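Oxaloacetate acetyl hydrolase (Cryphonectria parasitica, PDB 3LYE) belongs to the phosphoenolpyruvate phosphomutase family of TIM-barrel proteins and carries bound calcium ions in a four-chain assembly. Local coordinates at residues L26-G31 with M244-A249; D34-R39 with E284-Q289; M95-G100 with H121-I126. All coordinates share one frame; numbering follows the deposited sequence.

Contact 1 of 3, residues L26-G31 with M244-A249; sequences LIVCPG and MIFSFA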
ATOM      1  N   LEU A  26      22.893 -15.086  24.231  1.00 21.01           N
ATOM      2  CA  LEU A  26      22.843 -13.713  23.720  1.00 18.17           C
ATOM      3  C   LEU A  26      22.183 -13.915  22.359  1.00 18.81           C
ATOM      4  O   LEU A  26      22.725 -14.588  21.497  1.00 19.54           O
ATOM      5  CB  LEU A  26      24.234 -13.095  23.551  1.00 18.09           C
ATOM      6  CG  LEU A  26      24.184 -11.722  22.867  1.00 17.19           C
ATOM      7  CD1 LEU A  26      23.349 -10.760  23.682  1.00 16.97           C
ATOM      8  CD2 LEU A  26      25.556 -11.183  22.636  1.00 18.82           C
ATOM      9  N   ILE A  27      21.029 -13.300  22.159  1.00 16.73           N
ATOM     10  CA  ILE A  27      20.276 -13.435  20.900  1.00 15.54           C
ATOM     11  C   ILE A  27      20.814 -12.393  19.923  1.00 14.35           C
ATOM     12  O   ILE A  27      20.579 -11.207  20.117  1.00 16.50           O
ATOM     13  CB  ILE A  27      18.768 -13.322  21.181  1.00 15.43           C
ATOM     14  CG1 ILE A  27      18.307 -14.359  22.221  1.00 16.76           C
ATOM     15  CG2 ILE A  27      17.962 -13.482  19.895  1.00 16.57           C
ATOM     16  CD1 ILE A  27      16.997 -13.980  22.892  1.00 18.02           C
ATOM     17  N   VAL A  28      21.521 -12.851  18.885  1.00 14.09           N
ATOM     18  CA  VAL A  28      22.160 -12.006  17.896  1.00 13.56           C
ATOM     19  C   VAL A  28      21.216 -11.788  16.728  1.00 12.84           C
ATOM     20  O   VAL A  28      20.836 -12.717  16.031  1.00 13.63           O
ATOM     21  CB  VAL A  28      23.486 -12.669  17.469  1.00 14.99           C
ATOM     22  CG1 VAL A  28      24.103 -11.989  16.279  1.00 13.66           C
ATOM     23  CG2 VAL A  28      24.464 -12.737  18.651  1.00 16.27           C
ATOM     24  N   CYS A  29      20.908 -10.520  16.483  1.00 10.31           N
ATOM     25  CA  CYS A  29      19.978 -10.136  15.435  1.00 10.35           C
ATOM     26  C   CYS A  29      20.541  -9.162  14.448  1.00  9.70           C
ATOM     27  O   CYS A  29      20.651  -7.982  14.744  1.00 11.79           O
ATOM     28  CB  CYS A  29      18.756  -9.468  16.101  1.00 12.13           C
ATOM     29  SG  CYS A  29      17.979 -10.368  17.466  1.00 13.41           S
ATOM     30  N   PRO A  30      20.862  -9.655  13.271  1.00  9.54           N
ATOM     31  CA  PRO A  30      21.396  -8.719  12.281  1.00 10.16           C
ATOM     32  C   PRO A  30      20.306  -7.778  11.778  1.00  9.56           C
ATOM     33  O   PRO A  30      19.144  -8.194  11.625  1.00  9.47           O
ATOM     34  CB  PRO A  30      21.830  -9.636  11.138  1.00 11.35           C
ATOM     35  CG  PRO A  30      20.996 -10.848  11.307  1.00 11.98           C
ATOM     36  CD  PRO A  30      20.847 -11.035  12.792  1.00  9.55           C
ATOM     37  N   GLY A  31      20.682  -6.523  11.545  1.00  7.90           N
ATOM     38  CA  GLY A  31      19.749  -5.547  11.012  1.00  8.87           C
ATOM     39  C   GLY A  31      19.547  -5.756   9.521  1.00  9.34           C
ATOM     40  O   GLY A  31      20.467  -5.666   8.746  1.00 12.37           O
ATOM     41  N   MET A 244      21.254  -8.564  21.168  1.00 13.35           N
ATOM     42  CA  MET A 244      22.165  -7.597  20.569  1.00 12.48           C
ATOM     43  C   MET A 244      21.694  -7.468  19.121  1.00 10.79           C
ATOM     44  O   MET A 244      21.607  -8.455  18.393  1.00 12.39           O
ATOM     45  CB  MET A 244      23.611  -8.054  20.623  1.00 12.90           C
ATOM     46  CG  MET A 244      24.594  -7.042  20.126  1.00 13.96           C
ATOM     47  SD  MET A 244      26.255  -7.607  20.522  1.00 17.26           S
ATOM     48  CE  MET A 244      27.274  -6.274  19.894  1.00 17.22           C
ATOM     49  N   ILE A 245      21.359  -6.250  18.735  1.00 10.26           N
ATOM     50  CA  ILE A 245      20.879  -5.958  17.390  1.00 10.92           C
ATOM     51  C   ILE A 245      21.959  -5.189  16.673  1.00 11.70           C
ATOM     52  O   ILE A 245      22.708  -4.432  17.283  1.00 13.04           O
ATOM     53  CB  ILE A 245      19.513  -5.262  17.385  1.00 11.38           C
ATOM     54  CG1 ILE A 245      19.592  -3.844  17.954  1.00 12.51           C
ATOM     55  CG2 ILE A 245      18.500  -6.125  18.160  1.00 11.73           C
ATOM     56  CD1 ILE A 245      18.251  -3.173  18.017  1.00 12.75           C
ATOM     57  N   PHE A 246      22.026  -5.380  15.362  1.00 11.23           N
ATOM     58  CA  PHE A 246      23.044  -4.750  14.564  1.00 11.54           C
ATOM     59  C   PHE A 246      22.511  -3.805  13.489  1.00 11.45           C
ATOM     60  O   PHE A 246      22.270  -4.211  12.344  1.00 12.14           O
ATOM     61  CB  PHE A 246      23.904  -5.877  13.977  1.00 12.45           C
ATOM     62  CG  PHE A 246      24.725  -6.588  15.001  1.00 12.66           C
ATOM     63  CD1 PHE A 246      26.034  -6.231  15.235  1.00 12.80           C
ATOM     64  CD2 PHE A 246      24.179  -7.610  15.742  1.00 12.57           C
ATOM     65  CE1 PHE A 246      26.772  -6.880  16.201  1.00 13.59           C
ATOM     66  CE2 PHE A 246      24.915  -8.236  16.731  1.00 14.61           C
ATOM     67  CZ  PHE A 246      26.219  -7.882  16.954  1.00 13.48           C
ATOM     68  N   SER A 247      22.338  -2.549  13.889  1.00 11.81           N
ATOM     69  CA  SER A 247      21.868  -1.489  13.011  1.00 12.58           C
ATOM     70  C   SER A 247      22.948  -1.236  11.954  1.00 12.02           C
ATOM     71  O   SER A 247      24.130  -1.164  12.229  1.00 12.92           O
ATOM     72  CB  SER A 247      21.568  -0.218  13.787  1.00 12.56           C
ATOM     73  OG  SER A 247      20.583  -0.488  14.753  1.00 14.64           O
ATOM     74  N   PHE A 248      22.494  -1.089  10.730  1.00 11.65           N
ATOM     75  CA  PHE A 248      23.307  -0.853   9.554  1.00 11.97           C
ATOM     76  C   PHE A 248      24.182  -2.039   9.106  1.00 12.53           C
ATOM     77  O   PHE A 248      24.953  -1.888   8.173  1.00 13.31           O
ATOM     78  CB  PHE A 248      24.153   0.420   9.707  1.00 12.59           C
ATOM     79  CG  PHE A 248      23.342   1.647   9.899  1.00 12.86           C
ATOM     80  CD1 PHE A 248      23.100   2.158  11.161  1.00 15.09           C
ATOM     81  CD2 PHE A 248      22.794   2.296   8.825  1.00 14.04           C
ATOM     82  CE1 PHE A 248      22.324   3.297  11.328  1.00 14.55           C
ATOM     83  CE2 PHE A 248      22.002   3.427   9.006  1.00 14.65           C
ATOM     84  CZ  PHE A 248      21.770   3.926  10.249  1.00 15.12           C
ATOM     85  N   ALA A 249      23.992  -3.222   9.673  1.00 11.16           N
ATOM     86  CA  ALA A 249      24.815  -4.374   9.327  1.00 11.80           C
ATOM     87  C   ALA A 249      24.700  -4.781   7.889  1.00 11.60           C
ATOM     88  O   ALA A 249      25.627  -5.383   7.353  1.00 13.30           O
ATOM     89  CB  ALA A 249      24.464  -5.570  10.164  1.00 14.73           C
TER

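Contact 2 of 3, residues D34-R39 with E284-Q289; sequences DGLSAR and EVCGLQ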
ATOM      1  N   ASP A  34      15.050  -5.283   3.924  1.00  7.41           N
ATOM      2  CA  ASP A  34      14.309  -5.624   2.719  1.00  6.91           C
ATOM      3  C   ASP A  34      14.294  -7.124   2.565  1.00  8.23           C
ATOM      4  O   ASP A  34      14.818  -7.855   3.443  1.00  7.46           O
ATOM      5  CB  ASP A  34      14.853  -4.909   1.483  1.00  6.93           C
ATOM      6  CG  ASP A  34      16.127  -5.534   0.921  1.00  7.24           C
ATOM      7  OD1 ASP A  34      16.367  -5.362  -0.300  1.00  9.18           O
ATOM      8  OD2 ASP A  34      16.886  -6.174   1.694  1.00  7.92           O
ATOM      9  N   GLY A  35      13.738  -7.603   1.469  1.00  6.95           N
ATOM     10  CA  GLY A  35      13.630  -9.027   1.282  1.00  8.57           C
ATOM     11  C   GLY A  35      14.952  -9.727   1.042  1.00  8.47           C
ATOM     12  O   GLY A  35      15.190 -10.798   1.574  1.00  9.09           O
ATOM     13  N   LEU A  36      15.835  -9.084   0.292  1.00  7.92           N
ATOM     14  CA  LEU A  36      17.122  -9.674   0.004  1.00  9.46           C
ATOM     15  C   LEU A  36      17.973  -9.794   1.263  1.00  8.72           C
ATOM     16  O   LEU A  36      18.536 -10.842   1.549  1.00  9.53           O
ATOM     17  CB  LEU A  36      17.835  -8.863  -1.053  1.00  9.65           C
ATOM     18  CG  LEU A  36      19.192  -9.416  -1.478  1.00 10.37           C
ATOM     19  CD1 LEU A  36      19.066 -10.813  -2.147  1.00 11.95           C
ATOM     20  CD2 LEU A  36      19.934  -8.467  -2.355  1.00 10.41           C
ATOM     21  N   SER A  37      18.086  -8.712   2.015  1.00  8.56           N
ATOM     22  CA  SER A  37      18.880  -8.748   3.236  1.00  8.40           C
ATOM     23  C   SER A  37      18.285  -9.772   4.225  1.00  7.61           C
ATOM     24  O   SER A  37      19.012 -10.558   4.840  1.00  9.06           O
ATOM     25  CB  SER A  37      19.008  -7.373   3.898  1.00  8.06           C
ATOM     26  OG  SER A  37      17.746  -6.788   4.125  1.00  8.24           O
ATOM     27  N   ALA A  38      16.971  -9.797   4.371  1.00  8.03           N
ATOM     28  CA  ALA A  38      16.351 -10.757   5.270  1.00  8.48           C
ATOM     29  C   ALA A  38      16.571 -12.203   4.810  1.00  8.52           C
ATOM     30  O   ALA A  38      16.917 -13.088   5.610  1.00  9.38           O
ATOM     31  CB  ALA A  38      14.865 -10.474   5.402  1.00  8.72           C
ATOM     32  N   ARG A  39      16.391 -12.452   3.518  1.00  8.89           N
ATOM     33  CA  ARG A  39      16.584 -13.806   2.991  1.00  8.92           C
ATOM     34  C   ARG A  39      18.037 -14.261   3.168  1.00  8.86           C
ATOM     35  O   ARG A  39      18.296 -15.434   3.388  1.00 10.24           O
ATOM     36  CB  ARG A  39      16.204 -13.847   1.511  1.00  8.54           C
ATOM     37  CG  ARG A  39      14.710 -13.859   1.235  1.00  8.60           C
ATOM     38  CD  ARG A  39      14.034 -15.156   1.643  1.00  8.95           C
ATOM     39  NE  ARG A  39      12.733 -15.237   0.997  1.00  8.03           N
ATOM     40  CZ  ARG A  39      11.909 -16.267   1.102  1.00  8.36           C
ATOM     41  NH1 ARG A  39      10.766 -16.227   0.452  1.00  9.39           N
ATOM     42  NH2 ARG A  39      12.231 -17.311   1.854  1.00 10.66           N
ATOM     43  N   GLU A 284      17.108 -18.485  -5.676  1.00 12.22           N
ATOM     44  CA  GLU A 284      17.147 -19.528  -4.667  1.00 12.29           C
ATOM     45  C   GLU A 284      17.206 -18.899  -3.257  1.00 11.95           C
ATOM     46  O   GLU A 284      16.538 -19.348  -2.339  1.00 12.87           O
ATOM     47  CB  GLU A 284      18.332 -20.474  -4.916  1.00 13.47           C
ATOM     48  CG  GLU A 284      18.172 -21.335  -6.164  1.00 16.95           C
ATOM     49  CD  GLU A 284      19.432 -22.069  -6.580  1.00 24.90           C
ATOM     50  OE1 GLU A 284      19.287 -23.050  -7.346  1.00 27.91           O
ATOM     51  OE2 GLU A 284      20.550 -21.649  -6.187  1.00 29.22           O
ATOM     52  N   VAL A 285      18.003 -17.850  -3.107  1.00 12.22           N
ATOM     53  CA  VAL A 285      18.104 -17.194  -1.808  1.00 11.59           C
ATOM     54  C   VAL A 285      16.728 -16.624  -1.467  1.00 11.22           C
ATOM     55  O   VAL A 285      16.273 -16.680  -0.335  1.00 11.62           O
ATOM     56  CB  VAL A 285      19.159 -16.056  -1.860  1.00 13.12           C
ATOM     57  CG1 VAL A 285      19.030 -15.072  -0.681  1.00 14.84           C
ATOM     58  CG2 VAL A 285      20.580 -16.634  -1.994  1.00 14.68           C
ATOM     59  N   CYS A 286      16.024 -16.149  -2.479  1.00 11.28           N
ATOM     60  CA  CYS A 286      14.714 -15.552  -2.308  1.00 11.56           C
ATOM     61  C   CYS A 286      13.508 -16.480  -2.405  1.00 12.89           C
ATOM     62  O   CYS A 286      12.430 -16.038  -2.797  1.00 16.05           O
ATOM     63  CB  CYS A 286      14.574 -14.308  -3.200  1.00 13.10           C
ATOM     64  SG  CYS A 286      15.703 -12.963  -2.767  1.00 14.19           S
ATOM     65  N   GLY A 287      13.673 -17.743  -2.072  1.00 13.23           N
ATOM     66  CA  GLY A 287      12.543 -18.652  -2.058  1.00 13.80           C
ATOM     67  C   GLY A 287      12.109 -19.405  -3.273  1.00 13.49           C
ATOM     68  O   GLY A 287      10.976 -19.892  -3.331  1.00 15.00           O
ATOM     69  N   LEU A 288      13.030 -19.611  -4.202  1.00 12.82           N
ATOM     70  CA  LEU A 288      12.655 -20.334  -5.412  1.00 13.10           C
ATOM     71  C   LEU A 288      12.224 -21.744  -5.119  1.00 15.48           C
ATOM     72  O   LEU A 288      11.246 -22.214  -5.683  1.00 15.64           O
ATOM     73  CB  LEU A 288      13.833 -20.348  -6.386  1.00 14.24           C
ATOM     74  CG  LEU A 288      13.568 -21.116  -7.688  1.00 14.88           C
ATOM     75  CD1 LEU A 288      12.472 -20.464  -8.483  1.00 14.60           C
ATOM     76  CD2 LEU A 288      14.869 -21.154  -8.503  1.00 16.30           C
ATOM     77  N   GLN A 289      12.950 -22.428  -4.232  1.00 16.13           N
ATOM     78  CA  GLN A 289      12.564 -23.811  -3.937  1.00 18.16           C
ATOM     79  C   GLN A 289      11.152 -23.909  -3.364  1.00 17.29           C
ATOM     80  O   GLN A 289      10.399 -24.771  -3.755  1.00 18.34           O
ATOM     81  CB  GLN A 289      13.575 -24.541  -3.061  1.00 23.21           C
ATOM     82  CG  GLN A 289      13.219 -26.024  -2.945  1.00 29.12           C
ATOM     83  CD  GLN A 289      13.323 -26.745  -4.293  1.00 35.93           C
ATOM     84  OE1 GLN A 289      14.221 -26.466  -5.089  1.00 38.15           O
ATOM     85  NE2 GLN A 289      12.395 -27.667  -4.552  1.00 38.84           N
TER
HETATM   86  O   HOH W   1      17.212 -17.501   2.106  1.00 15.42           O

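Contact 3 of 3, residues M95-G100 with H121-I126; sequences MDTGYG and HLEDQI. With CA (calcium ion), chain B.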
ATOM      1  N   MET A  95       9.777   0.178  16.276  1.00  8.46           N
ATOM      2  CA  MET A  95       8.445   0.760  16.232  1.00  8.54           C
ATOM      3  C   MET A  95       8.527   2.265  16.586  1.00  8.79           C
ATOM      4  O   MET A  95       7.529   2.912  16.873  1.00  9.48           O
ATOM      5  CB  MET A  95       7.345   0.026  16.988  1.00  8.87           C
ATOM      6  CG  MET A  95       7.475   0.038  18.486  1.00  9.13           C
ATOM      7  SD  MET A  95       6.021  -0.637  19.340  1.00 10.70           S
ATOM      8  CE  MET A  95       4.912   0.749  19.186  1.00 10.78           C
ATOM      9  N   ASP A  96       9.752   2.798  16.587  1.00  9.37           N
ATOM     10  CA  ASP A  96       9.966   4.211  16.832  1.00  9.62           C
ATOM     11  C   ASP A  96       9.205   4.685  18.089  1.00 10.36           C
ATOM     12  O   ASP A  96       9.449   4.125  19.158  1.00 11.09           O
ATOM     13  CB  ASP A  96       9.617   4.975  15.549  1.00  9.79           C
ATOM     14  CG  ASP A  96      10.527   4.617  14.421  1.00  9.99           C
ATOM     15  OD1 ASP A  96      11.668   5.056  14.468  1.00 12.49           O
ATOM     16  OD2 ASP A  96      10.128   3.858  13.527  1.00 12.24           O
ATOM     17  N   THR A  97       8.373   5.715  17.972  1.00  9.39           N
ATOM     18  CA  THR A  97       7.626   6.210  19.098  1.00 10.62           C
ATOM     19  C   THR A  97       6.148   5.755  19.027  1.00 11.62           C
ATOM     20  O   THR A  97       5.317   6.170  19.843  1.00 11.66           O
ATOM     21  CB  THR A  97       7.630   7.727  19.182  1.00 16.34           C
ATOM     22  OG1 THR A  97       6.933   8.223  18.060  1.00 18.63           O
ATOM     23  CG2 THR A  97       9.030   8.337  19.172  1.00 16.89           C
ATOM     24  N   GLY A  98       5.825   4.854  18.102  1.00  9.57           N
ATOM     25  CA  GLY A  98       4.459   4.405  17.976  1.00  9.91           C
ATOM     26  C   GLY A  98       3.643   5.179  16.967  1.00 11.18           C
ATOM     27  O   GLY A  98       2.458   4.930  16.831  1.00 11.97           O
ATOM     28  N   TYR A  99       4.256   6.167  16.326  1.00 11.07           N
ATOM     29  CA  TYR A  99       3.624   6.937  15.251  1.00 11.31           C
ATOM     30  C   TYR A  99       2.458   7.823  15.590  1.00 11.65           C
ATOM     31  O   TYR A  99       1.683   8.178  14.731  1.00 15.29           O
ATOM     32  CB  TYR A  99       3.296   5.972  14.047  1.00 12.37           C
ATOM     33  CG  TYR A  99       4.473   5.065  13.757  1.00  9.87           C
ATOM     34  CD1 TYR A  99       4.434   3.729  14.058  1.00 10.48           C
ATOM     35  CD2 TYR A  99       5.681   5.589  13.282  1.00 10.26           C
ATOM     36  CE1 TYR A  99       5.544   2.907  13.908  1.00 10.53           C
ATOM     37  CE2 TYR A  99       6.797   4.768  13.119  1.00  9.82           C
ATOM     38  CZ  TYR A  99       6.719   3.441  13.466  1.00 10.37           C
ATOM     39  OH  TYR A  99       7.802   2.627  13.397  1.00 11.54           O
ATOM     40  N   GLY A 100       2.376   8.210  16.838  1.00 11.03           N
ATOM     41  CA  GLY A 100       1.316   9.084  17.298  1.00 11.10           C
ATOM     42  C   GLY A 100       1.101   8.937  18.804  1.00 12.17           C
ATOM     43  O   GLY A 100       1.992   8.503  19.536  1.00 13.63           O
ATOM     44  N   HIS A 121      10.919  -2.347  19.638  1.00  8.16           N
ATOM     45  CA  HIS A 121      11.422  -1.325  20.559  1.00  9.34           C
ATOM     46  C   HIS A 121      10.653  -0.023  20.351  1.00  8.95           C
ATOM     47  O   HIS A 121      10.420   0.440  19.224  1.00  9.32           O
ATOM     48  CB  HIS A 121      12.938  -1.180  20.565  1.00  9.65           C
ATOM     49  CG  HIS A 121      13.589  -0.780  19.276  1.00 10.24           C
ATOM     50  ND1 HIS A 121      13.627   0.519  18.816  1.00 10.98           N
ATOM     51  CD2 HIS A 121      14.364  -1.500  18.433  1.00 10.13           C
ATOM     52  CE1 HIS A 121      14.378   0.564  17.724  1.00  9.97           C
ATOM     53  NE2 HIS A 121      14.813  -0.650  17.453  1.00 10.12           N
ATOM     54  N   LEU A 122      10.294   0.563  21.495  1.00  9.45           N
ATOM     55  CA  LEU A 122       9.480   1.787  21.617  1.00  8.82           C
ATOM     56  C   LEU A 122      10.256   2.761  22.471  1.00 10.13           C
ATOM     57  O   LEU A 122      10.604   2.439  23.593  1.00 11.29           O
ATOM     58  CB  LEU A 122       8.155   1.356  22.265  1.00  9.53           C
ATOM     59  CG  LEU A 122       7.154   2.433  22.634  1.00  9.98           C
ATOM     60  CD1 LEU A 122       6.818   3.310  21.456  1.00 10.29           C
ATOM     61  CD2 LEU A 122       5.881   1.755  23.167  1.00  9.97           C
ATOM     62  N   GLU A 123      10.495   3.945  21.933  1.00 11.70           N
ATOM     63  CA  GLU A 123      11.307   4.957  22.558  1.00 11.57           C
ATOM     64  C   GLU A 123      10.631   6.168  23.106  1.00 14.41           C
ATOM     65  O   GLU A 123       9.422   6.349  22.975  1.00 14.87           O
ATOM     66  CB  GLU A 123      12.388   5.367  21.524  1.00 13.02           C
ATOM     67  CG  GLU A 123      11.841   6.230  20.398  1.00 14.27           C
ATOM     68  CD  GLU A 123      12.592   6.097  19.074  1.00 16.59           C
ATOM     69  OE1 GLU A 123      12.562   7.059  18.288  1.00 20.38           O
ATOM     70  OE2 GLU A 123      13.155   5.030  18.792  1.00 15.58           O
ATOM     71  N   ASP A 124      11.457   6.964  23.787  1.00 16.06           N
ATOM     72  CA  ASP A 124      11.037   8.196  24.430  1.00 16.94           C
ATOM     73  C   ASP A 124      11.344   9.461  23.655  1.00 18.50           C
ATOM     74  O   ASP A 124      11.224  10.539  24.207  1.00 20.45           O
ATOM     75  CB  ASP A 124      11.563   8.261  25.875  1.00 16.84           C
ATOM     76  CG  ASP A 124      13.075   8.188  25.975  1.00 17.85           C
ATOM     77  OD1 ASP A 124      13.557   8.362  27.109  1.00 19.92           O
ATOM     78  OD2 ASP A 124      13.744   7.888  24.959  1.00 18.89           O
ATOM     79  N   GLN A 125      11.719   9.361  22.383  1.00 19.51           N
ATOM     80  CA  GLN A 125      12.002  10.582  21.620  1.00 20.76           C
ATOM     81  C   GLN A 125      10.752  11.354  21.234  1.00 23.11           C
ATOM     82  O   GLN A 125       9.644  10.827  21.262  1.00 26.16           O
ATOM     83  CB  GLN A 125      12.654  10.238  20.293  1.00 23.07           C
ATOM     84  CG  GLN A 125      13.981   9.687  20.404  1.00 22.66           C
ATOM     85  CD  GLN A 125      14.713   9.737  19.068  1.00 27.70           C
ATOM     86  OE1 GLN A 125      14.824  10.772  18.432  1.00 33.94           O
ATOM     87  NE2 GLN A 125      15.205   8.616  18.657  1.00 24.52           N
ATOM     88  N   ILE A 126      10.924  12.613  20.859  1.00 22.52           N
ATOM     89  CA  ILE A 126       9.788  13.406  20.444  1.00 25.52           C
ATOM     90  C   ILE A 126       9.428  12.785  19.101  1.00 28.33           C
ATOM     91  O   ILE A 126      10.288  12.266  18.398  1.00 31.07           O
ATOM     92  CB  ILE A 126      10.141  14.893  20.346  1.00 28.42           C
ATOM     93  CG1 ILE A 126       9.970  15.511  21.721  1.00 28.79           C
ATOM     94  CG2 ILE A 126       9.276  15.606  19.339  1.00 31.85           C
ATOM     95  CD1 ILE A 126      10.858  14.901  22.708  1.00 30.42           C
TER
HETATM   96 CA    CA B 501      14.007   4.608  14.508  1.00 16.06          CA
HETATM   97  O   HOH W   2      12.126   2.694  19.421  1.00 12.24           O
HETATM   98  O   HOH W   3      13.856   6.609  15.940  1.00 19.22           O
HETATM   99  O   HOH W   4      13.957   3.717  16.703  1.00 13.90           O
HETATM  100  O   HOH W   5      13.808   4.802  12.201  1.00 17.20           O
HETATM  101  O   HOH W   6      15.679   6.433  13.981  0.91 19.37           O
HETATM  102  O   HOH W   7      15.657   3.491  14.546  1.00 19.49           O

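Contact 1 of 3, residues L26-G31 with M244-A249
Ile27, Cys29 and Gly31 on one strand exchange backbone hydrogen bonds with Met244 and Phe246 on the other. Met244 N donates to Ile27 O at 2.9 Å, and Met244 O receives Cys29 N at the same length, 2.9 Å. One residue pair further on, Phe246 N reaches Cys29 O at 3.0 Å with a less straight N-H...O angle of 145°. Cys29 O also meets the CA-H of Ile245, so two donors of the same strand share it. The last bond, Gly31 N to Phe246 O, is weak, bent to 125° where a type II turn from Phe246 to Ala249 begins. Both strands run the same way, their axes 13° apart, and the pairing Val28-Met244, Cys29-Ile245, Pro30-Phe246 is that of parallel strands.

Side chains fill both faces. On one, Val28 CG1 lies 3.9 Å from Phe246 CE2 in an oblique approach. With CG of Phe246 anti to its carbonyl carbon, the ring stands beside its own backbone N with an edge toward the first strand, CD2 3.7 Å from Cys29 O, which lies in the ring plane. Just before the strand begins, Leu26 CD1 rests 4.1 Å from Met244 CB. On the other face, Cys29 CB packs against Ile245 CG2 at 3.9 Å.

Further out, Val233 of helix 233-239 touches both Val28 and Phe246, whereas Tyr50 lies against Cys29 and Ile245. Leu262 and Leu265 of the second subunit cover Pro30 and Phe246, consistent with the exchanged eighth helix known in this superfamily. The first and eighth strands thus pair directly, the closure that completes a TIM barrel.

Contact 2 of 3, residues D34-R39 with E284-Q289
Val285, in the last turn of its helix, meets Arg39 with both side chain and carbonyl. Its CG1, anti to the backbone N, comes within 3.8 Å of Arg39 CB, while Val285 O lies 3.4 Å from Arg39 CD. No direct hydrogen bond joins the segments. A water bridges them instead, donating to Val285 O at 2.7 Å and also to Arg39 O.

At Cys286 the chain leaves helical geometry. Its SG packs on Leu36 CD1 at 4.0 Å, and its carbonyl carbon sits over one face of the Arg39 guanidinium, 3.6 Å above the plane and toward the rim. Gly287 N follows over the centre of the same face, so the flat group lies on the Cys286-Gly287 peptide. The bend of Arg39 at chi2 (-69°) folds its chain along this backbone. Gly287, with positive phi, is the C-prime residue of a Schellman motif, in which Leu288 N bonds back to Phe283 O and Gly287 N to Glu284 O, the latter at 3.3 Å. It is also the N-cap of the next helix, which Leu288 and Gln289 begin.

The polar end of Arg39 has a partner in another chain: NE donates to Gly62 O of the second subunit. The helix bearing Arg39 is itself capped by Asp34, whose OD2 accepts from Ser37 N at 2.8 Å with an N-H...O angle of 165°, and from Ser37 OG as well.

Helix 35-43 follows strand 27-32, and the turn between helices 279-285 and 288-297 lies against its outer side. Leu251 and Tyr255 of the second subunit pack on Leu36 and Val285, and Leu66 of the same subunit touches Leu288, placing the junction at a subunit interface.

Contact 3 of 3, residues M95-G100 with H121-I126
Asp96 O is gripped by Glu123 N, which donates at 3.0 Å with an N-H...O angle of 166°, and by a CA-H...O contact, Leu122 CA lying 3.4 Å from it. A water placed to donate to this oxygen is also near Glu123 OE2 and, in the ring plane, His121 ND1; it has more acceptors in reach than protons, so not all can be served at once. A second backbone bond, 3.0 Å long, runs from Met95 N to His121 O. Together the two bonds align the loop with the chain leaving strand 119-122.

The CB of Asp96 points away from the second segment, and the two carboxylate oxygens divide the work. OD1 binds the calcium ion at 2.4 Å. OD2 accepts from Tyr99 OH at 2.6 Å through its anti lone pair, which restrains rotation of the carboxylate. Glu123 does not bind the metal directly: its OE1 accepts from a calcium-bound water at 2.7 Å, and a second such water may donate to OE2, making Glu123 a second-shell residue. Asp94 is the other protein ligand of this calcium.

Close van der Waals contacts fill the remainder. Leu122 CD1 presses on Thr97 C at 3.5 Å and lies near Met95 CE. Thr97 CG2, anti to its own carbonyl carbon, reaches Gln125 O at 3.3 Å and touches Glu123 CG, the two side chains crossing at an angle.

Segment 95-100 follows strand 91-94 at the C-terminal side of the sheet and leads to helix 102-114, whose Thr108, Val109 and Tyr112 cover Met95; that helix returns to strand 119-122 in a beta-alpha-beta crossover. Helix 142-158 packs on Leu122 through Ile149 and Ala152, while Tyr50 OH of strand 49-51 is hydrogen-bonded to His121 NE2.

In the fold
From the N terminus, strand 27-32 opens contact 1, which closes only at residues 244-249, after nearly the whole barrel has been built. Segment 34-39 begins contact 2 soon after that strand, but its partner comes later still, at 284-289, so contacts 1 and 2 cross along the chain. Contact 3 closes a short loop between 95-100 and 121-126 and is nested inside both. Contact 1 joins the first and last barrel strands, contact 2 ties the first barrel helix to the C-terminal helices, and contact 3 holds neighbouring strand ends at a calcium. Ile245 CD1 meets His121 CD2 at 4.3 Å, linking contacts 1 and 3, whereas contacts 2 and 3 do not touch.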